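Local coordinates for protein fatty acid amide hydrolase (Candida albicans, PDB 6KVR) that probably hydrolyses monocarboxylic (fatty) acid amides to the carboxylate and ammonium, as a serine hydrolase of the amidase signature family, at residues Thr273-Ser278 with Lys548-Glu553; Trp309-Ile314 with Met329-Val334; Asp445-Gln450 with Trp487-Phe492. All blocks are in the same frame, centred on the assembly; numbering follows the deposited sequence.

Contact 1. Residues Thr273-Ser278 with Lys548-Glu553; sequences TTKRIS and KRYFDE
Thr273 turns CG2 anti to its backbone N and OG1 anti to its carbonyl carbon (chi1 -39°), so the hydroxyl faces Asp552 while the methyl drops onto Tyr550. Arg276 runs out from CB and bends at chi3 (80°), carrying its guanidinium to Asp552 and Glu553. The methyl-ring contact is a CH-pi interaction: Thr273 CG2 stands 3.3 Å from the Tyr550 ring centroid, 10° off the normal. Thr273 OG1 donates to Asp552 OD1 at 2.8 Å. Thr273 OG1 also accepts from Tyr550 N at 3.0 Å. Thr273 N reaches the syn lone pair of Asp552 OD2 at 2.9 Å. The far end of the ring is fixed by Tyr550 OH donating to Thr274 O at 2.9 Å, from above the carbonyl plane. Arg276 grips Glu553 end-on, NH2 meeting OE2 at 3.0 Å and NH1 meeting OE1, and NH1 also bridges to Asp552 OD1 at 3.0 Å. All three oxygens lie near the guanidinium plane but are met from above their carboxylate planes. Two type II turns, Thr273-Arg276 and Lys548-Phe551, interlock at the start of helix 552-565. Buried Asp552 accepts at OD1 from Thr273 OG1 and Arg276 NH1, and Glu553 pairs with Arg332 too, so both acids probably stay ionised.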
loop_
_atom_site.group_PDB
_atom_site.type_symbol
_atom_site.label_atom_id
_atom_site.label_comp_id
_atom_site.label_asym_id
_atom_site.label_seq_id
_atom_site.Cartn_x
_atom_site.Cartn_y
_atom_site.Cartn_z
ATOM N N THR A 273 -5.474 5.062 -8.740
ATOM C CA THR A 273 -4.687 4.949 -7.516
ATOM C C THR A 273 -4.043 3.574 -7.468
ATOM O O THR A 273 -4.640 2.585 -7.909
ATOM C CB THR A 273 -5.565 5.134 -6.263
ATOM O OG1 THR A 273 -6.535 6.164 -6.472
ATOM C CG2 THR A 273 -4.694 5.526 -5.057
ATOM N N THR A 274 -2.831 3.500 -6.917
ATOM C CA THR A 274 -2.139 2.216 -6.881
ATOM C C THR A 274 -2.956 1.178 -6.124
ATOM O O THR A 274 -3.747 1.501 -5.228
ATOM C CB THR A 274 -0.758 2.332 -6.232
ATOM O OG1 THR A 274 -0.892 2.912 -4.927
ATOM C CG2 THR A 274 0.194 3.186 -7.088
ATOM N N LYS A 275 -2.759 -0.081 -6.513
ATOM C CA LYS A 275 -3.238 -1.275 -5.825
ATOM C C LYS A 275 -4.729 -1.523 -6.003
ATOM O O LYS A 275 -5.319 -2.271 -5.239
ATOM C CB LYS A 275 -2.868 -1.252 -4.339
ATOM C CG LYS A 275 -1.365 -1.022 -4.109
ATOM C CD LYS A 275 -1.113 -0.024 -2.981
ATOM C CE LYS A 275 -0.720 -0.724 -1.655
ATOM N NZ LYS A 275 -0.925 0.107 -0.406
ATOM N N ARG A 276 -5.359 -0.940 -7.016
ATOM C CA ARG A 276 -6.709 -1.334 -7.377
ATOM C C ARG A 276 -6.715 -2.318 -8.545
ATOM O O ARG A 276 -7.434 -3.323 -8.508
ATOM C CB ARG A 276 -7.543 -0.090 -7.717
ATOM C CG ARG A 276 -7.601 0.947 -6.607
ATOM C CD ARG A 276 -8.757 1.942 -6.786
ATOM N NE ARG A 276 -10.045 1.407 -6.356
ATOM C CZ ARG A 276 -11.143 2.131 -6.161
ATOM N NH1 ARG A 276 -11.136 3.447 -6.288
ATOM N NH2 ARG A 276 -12.283 1.513 -5.843
ATOM N N ILE A 277 -5.894 -2.064 -9.562
ATOM C CA ILE A 277 -5.757 -2.919 -10.731
ATOM C C ILE A 277 -4.417 -3.642 -10.613
ATOM O O ILE A 277 -3.404 -3.019 -10.276
ATOM C CB ILE A 277 -5.866 -2.089 -12.032
ATOM C CG1 ILE A 277 -7.328 -1.697 -12.286
ATOM C CG2 ILE A 277 -5.431 -2.872 -13.230
ATOM C CD1 ILE A 277 -7.839 -0.607 -11.426
ATOM N N SER A 278 -4.411 -4.952 -10.857
ATOM C CA SER A 278 -3.176 -5.726 -10.725
ATOM C C SER A 278 -2.158 -5.429 -11.829
ATOM O O SER A 278 -2.507 -5.303 -13.011
ATOM C CB SER A 278 -3.485 -7.219 -10.738
ATOM O OG SER A 278 -2.283 -7.961 -10.597
ATOM N N LYS A 548 -8.389 13.165 -5.158
ATOM C CA LYS A 548 -7.753 12.635 -3.962
ATOM C C LYS A 548 -7.595 11.115 -4.066
ATOM O O LYS A 548 -8.300 10.435 -4.818
ATOM C CB LYS A 548 -8.559 13.000 -2.709
ATOM C CG LYS A 548 -8.359 14.436 -2.224
ATOM C CD LYS A 548 -9.521 14.906 -1.351
ATOM C CE LYS A 548 -10.829 14.276 -1.813
ATOM N NZ LYS A 548 -12.023 14.895 -1.165
ATOM N N ARG A 549 -6.655 10.583 -3.280
ATOM C CA ARG A 549 -6.291 9.170 -3.377
ATOM C C ARG A 549 -7.483 8.269 -3.087
ATOM O O ARG A 549 -8.184 8.451 -2.083
ATOM C CB ARG A 549 -5.151 8.851 -2.400
ATOM C CG ARG A 549 -3.834 9.500 -2.754
ATOM C CD ARG A 549 -2.723 8.956 -1.870
ATOM N NE ARG A 549 -2.214 7.681 -2.358
ATOM C CZ ARG A 549 -1.808 6.694 -1.569
ATOM N NH1 ARG A 549 -1.850 6.800 -0.248
ATOM N NH2 ARG A 549 -1.336 5.575 -2.116
ATOM N N TYR A 550 -7.696 7.293 -3.969
ATOM C CA TYR A 550 -8.756 6.284 -3.901
ATOM C C TYR A 550 -10.142 6.857 -4.163
ATOM O O TYR A 550 -11.145 6.183 -3.917
ATOM C CB TYR A 550 -8.720 5.511 -2.575
ATOM C CG TYR A 550 -7.453 4.710 -2.522
ATOM C CD1 TYR A 550 -7.315 3.554 -3.288
ATOM C CD2 TYR A 550 -6.359 5.151 -1.785
ATOM C CE1 TYR A 550 -6.141 2.833 -3.285
ATOM C CE2 TYR A 550 -5.174 4.439 -1.776
ATOM C CZ TYR A 550 -5.069 3.286 -2.529
ATOM O OH TYR A 550 -3.883 2.587 -2.524
ATOM N N PHE A 551 -10.219 8.075 -4.687
ATOM C CA PHE A 551 -11.484 8.640 -5.154
ATOM C C PHE A 551 -11.584 8.595 -6.676
ATOM O O PHE A 551 -12.112 9.519 -7.301
ATOM C CB PHE A 551 -11.649 10.063 -4.630
ATOM C CG PHE A 551 -11.981 10.133 -3.152
ATOM C CD1 PHE A 551 -11.013 9.840 -2.191
ATOM C CD2 PHE A 551 -13.261 10.482 -2.721
ATOM C CE1 PHE A 551 -11.310 9.902 -0.825
ATOM C CE2 PHE A 551 -13.563 10.552 -1.351
ATOM C CZ PHE A 551 -12.586 10.260 -0.403
ATOM N N ASP A 552 -11.053 7.519 -7.280
ATOM C CA ASP A 552 -11.111 7.312 -8.731
ATOM C C ASP A 552 -12.528 7.446 -9.281
ATOM O O ASP A 552 -12.727 7.933 -10.403
ATOM C CB ASP A 552 -10.580 5.918 -9.088
ATOM C CG ASP A 552 -9.270 5.581 -8.394
ATOM O OD1 ASP A 552 -9.197 5.569 -7.145
ATOM O OD2 ASP A 552 -8.310 5.306 -9.122
ATOM N N GLU A 553 -13.512 6.949 -8.532
ATOM C CA GLU A 553 -14.889 6.952 -9.011
ATOM C C GLU A 553 -15.372 8.374 -9.254
ATOM O O GLU A 553 -15.954 8.672 -10.300
ATOM C CB GLU A 553 -15.789 6.225 -8.004
ATOM C CG GLU A 553 -15.472 4.727 -7.878
ATOM C CD GLU A 553 -14.521 4.407 -6.708
ATOM O OE1 GLU A 553 -13.624 5.231 -6.387
ATOM O OE2 GLU A 553 -14.680 3.326 -6.094
#

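Contact 2. Residues Trp309-Ile314 with Met329-Val334; sequences WMKAYI and MPWRDV
Trp331 NE1 is the best-held polar atom of the packing side chains, with one hydrogen bond, to Glu307 OE2, one turn before Lys311 on the same helix; Trp331 N is separately bound by Asn315 OD1. No hydrogen bond joins 309-314 directly to 329-334, so the contact is van der Waals packing, most of it on the indole. Trp331 holds CG anti to its backbone N (chi1 -179°) and lays one face of the ring system along the helix. Over the six-membered ring stands Met310, a selenomethionine: its CB lies 3.6 Å from the centroid and 5° off the normal, a CH-pi contact almost exactly above the ring. The Met310 chain bends at chi2 (-67°) and again at chi3, so SE passes obliquely at 5.4 Å from the same centroid, a Met-aromatic contact, and CE comes back to touch Trp331 CZ3 at 3.6 Å. Lys311 CA lies over the same face toward the pyrrole end, and its CB comes 3.5 Å from Trp331 CD1 before the chain leads away. One turn further along, Ile314 crosses at about a right angle: CD1 approaches Trp331 CE3 at 4.0 Å, and CG2 packs against Met329 O at 3.7 Å. The segment 329-334, part of the connection to strand 343-346, lies back against helix 303-317. Trp331 also touches Asp552, Glu553 and Leu556 of helix 552-565, so the indole lies between the two helices, while Met310 reaches Pro298 of strand 295-300.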
loop_
_atom_site.group_PDB
_atom_site.type_symbol
_atom_site.label_atom_id
_atom_site.label_comp_id
_atom_site.label_asym_id
_atom_site.label_seq_id
_atom_site.Cartn_x
_atom_site.Cartn_y
_atom_site.Cartn_z
ATOM N N TRP A 309 -14.945 -0.454 -17.517
ATOM C CA TRP A 309 -13.799 -1.336 -17.337
ATOM C C TRP A 309 -13.416 -1.438 -15.860
ATOM O O TRP A 309 -13.279 -2.537 -15.322
ATOM C CB TRP A 309 -12.640 -0.815 -18.191
ATOM C CG TRP A 309 -11.500 -1.741 -18.376
ATOM C CD1 TRP A 309 -11.293 -2.579 -19.421
ATOM C CD2 TRP A 309 -10.382 -1.909 -17.499
ATOM N NE1 TRP A 309 -10.122 -3.276 -19.252
ATOM C CE2 TRP A 309 -9.540 -2.883 -18.078
ATOM C CE3 TRP A 309 -10.023 -1.349 -16.269
ATOM C CZ2 TRP A 309 -8.353 -3.303 -17.482
ATOM C CZ3 TRP A 309 -8.835 -1.762 -15.674
ATOM C CH2 TRP A 309 -8.011 -2.727 -16.288
HETATM N N MSE A 310 -13.283 -0.307 -15.180
HETATM C CA MSE A 310 -12.987 -0.313 -13.758
HETATM C C MSE A 310 -14.030 -1.106 -12.976
HETATM O O MSE A 310 -13.685 -1.995 -12.188
HETATM C CB MSE A 310 -12.904 1.123 -13.225
HETATM C CG MSE A 310 -11.830 1.971 -13.905
HETATM SE SE MSE A 310 -10.013 1.320 -13.492
HETATM C CE MSE A 310 -9.867 2.047 -11.644
ATOM N N LYS A 311 -15.308 -0.781 -13.203
ATOM C CA LYS A 311 -16.388 -1.420 -12.456
ATOM C C LYS A 311 -16.383 -2.925 -12.663
ATOM O O LYS A 311 -16.481 -3.690 -11.696
ATOM C CB LYS A 311 -17.745 -0.839 -12.863
ATOM C CG LYS A 311 -18.939 -1.415 -12.082
ATOM C CD LYS A 311 -20.234 -0.813 -12.606
ATOM C CE LYS A 311 -20.575 -1.377 -13.982
ATOM N NZ LYS A 311 -20.997 -0.317 -14.969
ATOM N N ALA A 312 -16.260 -3.372 -13.920
ATOM C CA ALA A 312 -16.251 -4.807 -14.196
ATOM C C ALA A 312 -15.006 -5.474 -13.614
ATOM O O ALA A 312 -15.096 -6.524 -12.962
ATOM C CB ALA A 312 -16.340 -5.054 -15.702
ATOM N N TYR A 313 -13.832 -4.878 -13.852
ATOM C CA TYR A 313 -12.578 -5.468 -13.396
ATOM C C TYR A 313 -12.608 -5.708 -11.894
ATOM O O TYR A 313 -12.329 -6.813 -11.430
ATOM C CB TYR A 313 -11.401 -4.559 -13.770
ATOM C CG TYR A 313 -10.020 -5.115 -13.432
ATOM C CD1 TYR A 313 -9.504 -5.037 -12.134
ATOM C CD2 TYR A 313 -9.231 -5.714 -14.412
ATOM C CE1 TYR A 313 -8.252 -5.528 -11.830
ATOM C CE2 TYR A 313 -7.985 -6.215 -14.116
ATOM C CZ TYR A 313 -7.496 -6.120 -12.820
ATOM O OH TYR A 313 -6.243 -6.613 -12.528
ATOM N N ILE A 314 -12.967 -4.682 -11.122
ATOM C CA ILE A 314 -12.858 -4.758 -9.673
ATOM C C ILE A 314 -14.010 -5.564 -9.078
ATOM O O ILE A 314 -13.787 -6.532 -8.341
ATOM C CB ILE A 314 -12.792 -3.339 -9.083
ATOM C CG1 ILE A 314 -11.461 -2.673 -9.444
ATOM C CG2 ILE A 314 -13.063 -3.359 -7.566
ATOM C CD1 ILE A 314 -11.465 -1.160 -9.273
HETATM N N MSE A 329 -11.305 -3.093 -2.298
HETATM C CA MSE A 329 -12.115 -1.921 -2.053
HETATM C C MSE A 329 -13.047 -1.746 -3.247
HETATM O O MSE A 329 -12.608 -1.559 -4.390
HETATM C CB MSE A 329 -11.224 -0.716 -1.750
HETATM C CG MSE A 329 -10.644 0.110 -2.871
HETATM SE SE MSE A 329 -10.569 1.968 -2.226
HETATM C CE MSE A 329 -9.572 1.698 -0.537
ATOM N N PRO A 330 -14.339 -1.896 -2.972
ATOM C CA PRO A 330 -15.337 -1.933 -4.049
ATOM C C PRO A 330 -15.297 -0.675 -4.895
ATOM O O PRO A 330 -15.012 0.418 -4.404
ATOM C CB PRO A 330 -16.669 -2.039 -3.295
ATOM C CG PRO A 330 -16.291 -2.619 -1.934
ATOM C CD PRO A 330 -14.925 -2.088 -1.635
ATOM N N TRP A 331 -15.594 -0.841 -6.185
ATOM C CA TRP A 331 -15.812 0.297 -7.070
ATOM C C TRP A 331 -17.198 0.859 -6.759
ATOM O O TRP A 331 -18.215 0.224 -7.063
ATOM C CB TRP A 331 -15.683 -0.133 -8.530
ATOM C CG TRP A 331 -15.870 0.986 -9.505
ATOM C CD1 TRP A 331 -17.012 1.292 -10.192
ATOM C CD2 TRP A 331 -14.890 1.965 -9.898
ATOM N NE1 TRP A 331 -16.801 2.393 -10.987
ATOM C CE2 TRP A 331 -15.510 2.827 -10.822
ATOM C CE3 TRP A 331 -13.554 2.201 -9.547
ATOM C CZ2 TRP A 331 -14.839 3.905 -11.410
ATOM C CZ3 TRP A 331 -12.886 3.275 -10.127
ATOM C CH2 TRP A 331 -13.533 4.113 -11.051
ATOM N N ARG A 332 -17.237 2.035 -6.130
ATOM C CA ARG A 332 -18.484 2.608 -5.644
ATOM C C ARG A 332 -19.331 3.183 -6.781
ATOM O O ARG A 332 -18.825 3.607 -7.822
ATOM C CB ARG A 332 -18.205 3.701 -4.611
ATOM C CG ARG A 332 -17.817 3.155 -3.233
ATOM C CD ARG A 332 -17.251 4.245 -2.354
ATOM N NE ARG A 332 -16.056 4.855 -2.930
ATOM C CZ ARG A 332 -16.026 6.067 -3.469
ATOM N NH1 ARG A 332 -17.122 6.795 -3.590
ATOM N NH2 ARG A 332 -14.863 6.559 -3.896
ATOM N N ASP A 333 -20.638 3.211 -6.550
ATOM C CA ASP A 333 -21.591 3.782 -7.488
ATOM C C ASP A 333 -21.765 5.257 -7.154
ATOM O O ASP A 333 -22.184 5.603 -6.046
ATOM C CB ASP A 333 -22.919 3.040 -7.412
ATOM C CG ASP A 333 -23.531 2.825 -8.774
ATOM O OD1 ASP A 333 -23.677 3.804 -9.540
ATOM O OD2 ASP A 333 -23.832 1.654 -9.090
ATOM N N VAL A 334 -21.416 6.122 -8.099
ATOM C CA VAL A 334 -21.332 7.558 -7.874
ATOM C C VAL A 334 -22.101 8.262 -8.984
ATOM O O VAL A 334 -21.989 7.887 -10.156
ATOM C CB VAL A 334 -19.857 8.020 -7.837
ATOM C CG1 VAL A 334 -19.736 9.501 -8.153
ATOM C CG2 VAL A 334 -19.225 7.688 -6.484
#

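Contact 3. Residues Asp445-Gln450 with Trp487-Phe492; sequences DQLRDQ and WNILDF
Arg448 lies across the end of helix 482-490 with its guanidinium edge turned to one backbone oxygen. Its CG is anti to its own carbonyl carbon (chi1 -78°) and the chain is extended from CG to NE, which carries the charged group from helix 434-457 to the last turn of its neighbour. There NE and NH2 grip Ile489 O side-on. The NE bond is the better one, 2.9 Å from Arg448 NE to Ile489 O, with an N-H...O angle of 162° and the donor in the carbonyl plane. Arg448 NH2 meets Ile489 O at 3.3 Å, more bent and from above that plane. One guanidinium face is met by Asp491, whose CB lies 3.4 Å from Arg448 NH2; the guanidinium and Asp491 carboxylate planes are 46° apart, and no N-H points at the carboxylate. Apolar contacts flank the arginine: Leu447 CD1 touches Ile489 CD1 at 3.9 Å, the two side chains crossing obliquely, and Leu490 CD2 packs against Leu447 CB at 3.9 Å. Phe492 turns the edge of its ring toward Arg448 O. Asp491, with positive phi, is the C-prime residue of a Schellman motif: Phe492 N bonds to Trp487 O at 3.3 Å and Asp491 N weakly to Asn488 O. The carboxylate of Asp491 is held by Thr274, Arg271 and Arg549. A buried arginine binding a carbonyl oxygen in a helix's last turn probably offsets the negative end of the helix dipole and, with Arg271 and Arg549, would help keep Asp491 ionised.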
loop_
_atom_site.group_PDB
_atom_site.type_symbol
_atom_site.label_atom_id
_atom_site.label_comp_id
_atom_site.label_asym_id
_atom_site.label_seq_id
_atom_site.Cartn_x
_atom_site.Cartn_y
_atom_site.Cartn_z
ATOM N N ASP A 445 6.099 10.936 1.368
ATOM C CA ASP A 445 4.965 10.997 2.276
ATOM C C ASP A 445 4.659 12.437 2.669
ATOM O O ASP A 445 3.485 12.813 2.792
ATOM C CB ASP A 445 5.236 10.122 3.495
ATOM C CG ASP A 445 5.193 8.635 3.152
ATOM O OD1 ASP A 445 4.757 8.290 2.016
ATOM O OD2 ASP A 445 5.566 7.812 4.023
ATOM N N GLN A 446 5.699 13.265 2.843
ATOM C CA GLN A 446 5.472 14.674 3.164
ATOM C C GLN A 446 4.774 15.400 2.021
ATOM O O GLN A 446 3.883 16.226 2.256
ATOM C CB GLN A 446 6.791 15.362 3.509
ATOM C CG GLN A 446 7.287 15.015 4.891
ATOM C CD GLN A 446 8.742 15.390 5.087
ATOM O OE1 GLN A 446 9.451 15.663 4.125
ATOM N NE2 GLN A 446 9.186 15.429 6.341
ATOM N N LEU A 447 5.175 15.114 0.780
ATOM C CA LEU A 447 4.528 15.726 -0.375
ATOM C C LEU A 447 3.072 15.305 -0.478
ATOM O O LEU A 447 2.194 16.133 -0.740
ATOM C CB LEU A 447 5.270 15.343 -1.654
ATOM C CG LEU A 447 6.671 15.933 -1.766
ATOM C CD1 LEU A 447 7.443 15.153 -2.805
ATOM C CD2 LEU A 447 6.602 17.419 -2.123
ATOM N N ARG A 448 2.806 14.008 -0.300
ATOM C CA ARG A 448 1.440 13.506 -0.353
ATOM C C ARG A 448 0.549 14.196 0.676
ATOM O O ARG A 448 -0.602 14.544 0.375
ATOM C CB ARG A 448 1.431 11.996 -0.132
ATOM C CG ARG A 448 1.844 11.218 -1.361
ATOM C CD ARG A 448 1.906 9.720 -1.080
ATOM N NE ARG A 448 2.443 9.007 -2.234
ATOM C CZ ARG A 448 2.453 7.686 -2.363
ATOM N NH1 ARG A 448 2.032 6.896 -1.386
ATOM N NH2 ARG A 448 2.891 7.147 -3.502
ATOM N N ASP A 449 1.057 14.397 1.894
ATOM C CA ASP A 449 0.257 15.075 2.906
ATOM C C ASP A 449 0.062 16.538 2.542
ATOM O O ASP A 449 -1.044 17.074 2.685
ATOM C CB ASP A 449 0.910 14.939 4.285
ATOM C CG ASP A 449 0.659 13.571 4.914
ATOM O OD1 ASP A 449 -0.438 13.009 4.708
ATOM O OD2 ASP A 449 1.558 13.050 5.613
ATOM N N GLN A 450 1.119 17.195 2.049
ATOM C CA GLN A 450 0.997 18.605 1.699
ATOM C C GLN A 450 -0.132 18.812 0.695
ATOM O O GLN A 450 -0.946 19.728 0.847
ATOM C CB GLN A 450 2.327 19.135 1.148
ATOM C CG GLN A 450 2.302 20.624 0.838
ATOM C CD GLN A 450 3.661 21.191 0.423
ATOM O OE1 GLN A 450 4.569 20.461 0.019
ATOM N NE2 GLN A 450 3.805 22.502 0.542
ATOM N N TRP A 487 1.949 13.302 -10.426
ATOM C CA TRP A 487 0.870 12.474 -9.904
ATOM C C TRP A 487 1.288 11.019 -9.679
ATOM O O TRP A 487 0.544 10.273 -9.022
ATOM C CB TRP A 487 -0.350 12.577 -10.839
ATOM C CG TRP A 487 -0.610 14.029 -11.125
ATOM C CD1 TRP A 487 -0.437 14.670 -12.310
ATOM C CD2 TRP A 487 -1.024 15.041 -10.178
ATOM N NE1 TRP A 487 -0.740 16.005 -12.174
ATOM C CE2 TRP A 487 -1.096 16.260 -10.875
ATOM C CE3 TRP A 487 -1.347 15.026 -8.816
ATOM C CZ2 TRP A 487 -1.475 17.460 -10.259
ATOM C CZ3 TRP A 487 -1.734 16.226 -8.202
ATOM C CH2 TRP A 487 -1.784 17.423 -8.923
ATOM N N ASN A 488 2.466 10.606 -10.165
ATOM C CA ASN A 488 2.965 9.286 -9.787
ATOM C C ASN A 488 3.560 9.299 -8.386
ATOM O O ASN A 488 3.328 8.369 -7.605
ATOM C CB ASN A 488 4.010 8.795 -10.782
ATOM C CG ASN A 488 3.422 8.553 -12.157
ATOM O OD1 ASN A 488 3.619 9.348 -13.068
ATOM N ND2 ASN A 488 2.671 7.470 -12.302
ATOM N N ILE A 489 4.327 10.336 -8.043
ATOM C CA ILE A 489 4.908 10.340 -6.706
ATOM C C ILE A 489 3.828 10.643 -5.668
ATOM O O ILE A 489 3.853 10.085 -4.573
ATOM C CB ILE A 489 6.120 11.300 -6.611
ATOM C CG1 ILE A 489 6.808 11.137 -5.259
ATOM C CG2 ILE A 489 5.717 12.765 -6.804
ATOM C CD1 ILE A 489 8.054 12.019 -5.075
ATOM N N LEU A 490 2.843 11.485 -5.998
ATOM C CA LEU A 490 1.719 11.691 -5.079
ATOM C C LEU A 490 0.747 10.517 -5.075
ATOM O O LEU A 490 0.012 10.347 -4.094
ATOM C CB LEU A 490 0.955 12.972 -5.433
ATOM C CG LEU A 490 1.733 14.299 -5.395
ATOM C CD1 LEU A 490 0.893 15.477 -5.918
ATOM C CD2 LEU A 490 2.262 14.597 -3.998
ATOM N N ASP A 491 0.736 9.705 -6.138
ATOM C CA ASP A 491 -0.227 8.609 -6.314
ATOM C C ASP A 491 -1.680 9.098 -6.233
ATOM O O ASP A 491 -2.516 8.515 -5.536
ATOM C CB ASP A 491 -0.000 7.476 -5.314
ATOM C CG ASP A 491 -0.788 6.205 -5.678
ATOM O OD1 ASP A 491 -0.989 5.335 -4.787
ATOM O OD2 ASP A 491 -1.243 6.076 -6.844
ATOM N N PHE A 492 -1.985 10.164 -6.970
ATOM C CA PHE A 492 -3.373 10.616 -7.061
ATOM C C PHE A 492 -4.021 10.042 -8.316
ATOM O O PHE A 492 -3.396 10.030 -9.384
ATOM C CB PHE A 492 -3.467 12.151 -7.121
ATOM C CG PHE A 492 -3.239 12.862 -5.789
ATOM C CD1 PHE A 492 -2.676 12.211 -4.707
ATOM C CD2 PHE A 492 -3.608 14.198 -5.636
ATOM C CE1 PHE A 492 -2.464 12.867 -3.490
ATOM C CE2 PHE A 492 -3.415 14.863 -4.421
ATOM C CZ PHE A 492 -2.836 14.189 -3.343
#

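Contact 1 lies between the other two, its centre about 10 Å from that of contact 2 and about 13 Å from that of contact 3. Glu553 OE1 meets Arg332 NH2 of contact 2 at 3.1 Å, and Ile277 packs on Met310. Toward contact 3, Arg549 NH2 lies 2.7 Å from Asp491 OD1, to which Thr274 OG1 probably hydrogen-bonds. Contacts 2 and 3 stay about 10 Å apart at their nearest atoms. The Asn488 side chain of contact 3 is about 3 Å from Gly255, a predicted substrate-binding residue, and about 7 Å from the side chain of Ser257, the probable nucleophile; those of Thr274 and Ile254 are about 8 Å apart. All three contacts meet the second subunit, contact 2 through Met329 packing on its Met329.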